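Local coordinates for stringent starvation protein A homolog (PDB 3LYK), which belongs to the glutathione S-transferase superfamily and probably forms an equimolar complex with the RNA polymerase holoenzyme but not with the core enzyme, at residues 182-185 against 186-190. Residues are numbered along the deposited sequence; the frame is centred on the assembly and turned at random.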
ATOM      1  N   TYR B 182      17.443 -20.349   4.842  1.00 24.29           N
ATOM      2  CA  TYR B 182      16.280 -19.465   5.088  1.00 23.57           C
ATOM      3  C   TYR B 182      14.959 -20.227   4.904  1.00 23.05           C
ATOM      4  O   TYR B 182      14.042 -20.122   5.715  1.00 21.40           O
ATOM      5  CB  TYR B 182      16.339 -18.246   4.133  1.00 23.68           C
ATOM      6  CG  TYR B 182      15.158 -17.319   4.250  1.00 23.60           C
ATOM      7  CD1 TYR B 182      15.027 -16.470   5.365  1.00 21.25           C
ATOM      8  CD2 TYR B 182      14.149 -17.313   3.264  1.00 22.61           C
ATOM      9  CE1 TYR B 182      13.922 -15.599   5.477  1.00 23.17           C
ATOM     10  CE2 TYR B 182      13.049 -16.448   3.354  1.00 24.52           C
ATOM     11  CZ  TYR B 182      12.940 -15.594   4.462  1.00 24.14           C
ATOM     12  OH  TYR B 182      11.849 -14.776   4.553  1.00 23.06           O
HETATM   13  N   MSE B 183      14.879 -21.004   3.830  1.00 22.60           N
HETATM   14  CA  MSE B 183      13.708 -21.814   3.575  1.00 24.12           C
HETATM   15  C   MSE B 183      13.343 -22.711   4.715  1.00 23.95           C
HETATM   16  O   MSE B 183      12.174 -22.752   5.097  1.00 24.12           O
HETATM   17  CB  MSE B 183      13.854 -22.600   2.273  1.00 24.98           C
HETATM   18  CG  MSE B 183      13.574 -21.701   1.074  1.00 29.36           C
HETATM   19 SE   MSE B 183      13.974 -22.547  -0.656  1.00 42.68          SE
HETATM   20  CE  MSE B 183      12.355 -23.471  -0.998  1.00 39.08           C
ATOM     21  N   GLU B 184      14.328 -23.426   5.277  1.00 24.04           N
ATOM     22  CA  GLU B 184      14.038 -24.276   6.419  1.00 24.95           C
ATOM     23  C   GLU B 184      13.533 -23.426   7.594  1.00 24.62           C
ATOM     24  O   GLU B 184      12.609 -23.795   8.308  1.00 24.35           O
ATOM     25  CB  GLU B 184      15.284 -25.086   6.818  1.00 24.64           C
ATOM     26  CG  GLU B 184      15.040 -26.099   7.955  1.00 28.12           C
ATOM     27  CD  GLU B 184      15.131 -25.504   9.385  1.00 31.63           C
ATOM     28  OE1 GLU B 184      15.773 -24.434   9.593  1.00 32.57           O
ATOM     29  OE2 GLU B 184      14.551 -26.129  10.308  1.00 30.85           O
ATOM     30  N   ARG B 185      14.158 -22.275   7.792  1.00 24.96           N
ATOM     31  CA  ARG B 185      13.828 -21.414   8.938  1.00 24.79           C
ATOM     32  C   ARG B 185      12.374 -20.953   8.854  1.00 23.29           C
ATOM     33  O   ARG B 185      11.645 -20.964   9.848  1.00 23.58           O
ATOM     34  CB  ARG B 185      14.765 -20.218   8.893  1.00 25.24           C
ATOM     35  CG  ARG B 185      14.832 -19.397  10.116  1.00 27.22           C
ATOM     36  CD  ARG B 185      16.003 -18.390   9.883  1.00 30.00           C
ATOM     37  NE  ARG B 185      17.279 -19.082   9.858  1.00 29.38           N
ATOM     38  CZ  ARG B 185      18.229 -18.937   8.939  1.00 30.11           C
ATOM     39  NH1 ARG B 185      18.134 -18.068   7.940  1.00 24.54           N
ATOM     40  NH2 ARG B 185      19.318 -19.667   9.055  1.00 33.02           N
ATOM     41  N   VAL B 186      11.921 -20.600   7.658  1.00 22.22           N
ATOM     42  CA  VAL B 186      10.518 -20.126   7.534  1.00 21.10           C
ATOM     43  C   VAL B 186       9.472 -21.259   7.327  1.00 21.32           C
ATOM     44  O   VAL B 186       8.394 -21.217   7.966  1.00 20.48           O
ATOM     45  CB  VAL B 186      10.361 -18.975   6.497  1.00 20.66           C
ATOM     46  CG1 VAL B 186      11.274 -17.797   6.868  1.00 20.45           C
ATOM     47  CG2 VAL B 186      10.699 -19.431   5.054  1.00 19.97           C
ATOM     48  N   PHE B 187       9.775 -22.264   6.472  1.00 20.78           N
ATOM     49  CA  PHE B 187       8.782 -23.296   6.159  1.00 20.17           C
ATOM     50  C   PHE B 187       8.387 -24.156   7.358  1.00 20.50           C
ATOM     51  O   PHE B 187       7.245 -24.668   7.420  1.00 19.90           O
ATOM     52  CB  PHE B 187       9.193 -24.229   5.024  1.00 19.73           C
ATOM     53  CG  PHE B 187       9.356 -23.563   3.676  1.00 21.26           C
ATOM     54  CD1 PHE B 187       8.847 -22.294   3.412  1.00 22.37           C
ATOM     55  CD2 PHE B 187      10.041 -24.232   2.662  1.00 18.64           C
ATOM     56  CE1 PHE B 187       9.025 -21.694   2.153  1.00 22.13           C
ATOM     57  CE2 PHE B 187      10.194 -23.667   1.412  1.00 22.86           C
ATOM     58  CZ  PHE B 187       9.683 -22.370   1.156  1.00 20.85           C
ATOM     59  N   THR B 188       9.322 -24.319   8.288  1.00 20.80           N
ATOM     60  CA  THR B 188       9.120 -25.177   9.458  1.00 22.54           C
ATOM     61  C   THR B 188       8.519 -24.461  10.664  1.00 23.64           C
ATOM     62  O   THR B 188       8.253 -25.093  11.703  1.00 23.42           O
ATOM     63  CB  THR B 188      10.427 -25.942   9.872  1.00 22.45           C
ATOM     64  OG1 THR B 188      11.384 -24.992  10.325  1.00 24.17           O
ATOM     65  CG2 THR B 188      11.024 -26.733   8.655  1.00 20.14           C
ATOM     66  N   ARG B 189       8.216 -23.169  10.513  1.00 23.61           N
ATOM     67  CA  ARG B 189       7.620 -22.398  11.617  1.00 24.10           C
ATOM     68  C   ARG B 189       6.201 -22.874  11.804  1.00 23.19           C
ATOM     69  O   ARG B 189       5.542 -23.195  10.809  1.00 22.30           O
ATOM     70  CB  ARG B 189       7.559 -20.895  11.262  1.00 24.53           C
ATOM     71  CG  ARG B 189       8.826 -20.163  11.470  1.00 28.50           C
ATOM     72  CD  ARG B 189       8.601 -18.661  11.155  1.00 27.66           C
ATOM     73  NE  ARG B 189       7.943 -17.932  12.240  1.00 26.72           N
ATOM     74  CZ  ARG B 189       8.562 -17.430  13.317  1.00 26.62           C
ATOM     75  NH1 ARG B 189       9.853 -17.595  13.506  1.00 26.18           N
ATOM     76  NH2 ARG B 189       7.876 -16.761  14.232  1.00 26.68           N
ATOM     77  N   ASP B 190       5.698 -22.886  13.048  1.00 22.59           N
ATOM     78  CA  ASP B 190       4.297 -23.306  13.302  1.00 24.47           C
ATOM     79  C   ASP B 190       3.286 -22.591  12.410  1.00 23.64           C
ATOM     80  O   ASP B 190       2.311 -23.210  11.931  1.00 23.10           O
ATOM     81  CB  ASP B 190       3.863 -23.063  14.763  1.00 26.21           C
ATOM     82  CG  ASP B 190       4.467 -24.097  15.742  1.00 34.95           C
ATOM     83  OD1 ASP B 190       5.027 -25.134  15.265  1.00 42.52           O
ATOM     84  OD2 ASP B 190       4.379 -23.879  16.987  1.00 41.39           O
TER
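Glu184 and Thr188 meet where helix 176-187 ends: Thr188, the first residue past the helix, bonds back with both its hydroxyl and its backbone N to Glu184 O. The hydroxyl OG1 of Thr188 is the stronger partner, donating to Glu184 O at 2.6 Å, while Thr188 N only supplements it with a weak bond of 3.3 Å. A chi1 of 66° sets OG1 between its own backbone N and carbonyl carbon, from where it can turn back to the carbonyl one turn earlier. Two regular helical bonds precede this pair, Val186 N to Tyr182 O and Phe187 N to Met183 O. Beyond it, Arg189 N reaches Val186 O at 3.2 Å as the chain leaves the helix.

Apolar contacts follow the same four-residue spacing. Methyl CG1 of Val186 sits over one face of the Tyr182 ring, a CH-pi contact 4.0 Å from the centroid and 25° off the normal. Met183 and Phe187 run side by side, and a bend at chi3 (86°) brings the terminal methyl CE of Met183 to the ring atoms CE2 and CZ of Phe187, 3.2 Å from CE2. The selenium of this selenomethionine lies obliquely to that ring, completing a Met-aromatic pair.

Tyr182 and Val186 face helix 152-165 within the GST C-terminal domain, where Tyr182 OH is hydrogen-bonded to Asp154 OD1. Arg189 forms a salt bridge with Glu27 of helix 16-27, tying the helix end to the thioredoxin-like N-terminal domain, just before helix 190-195.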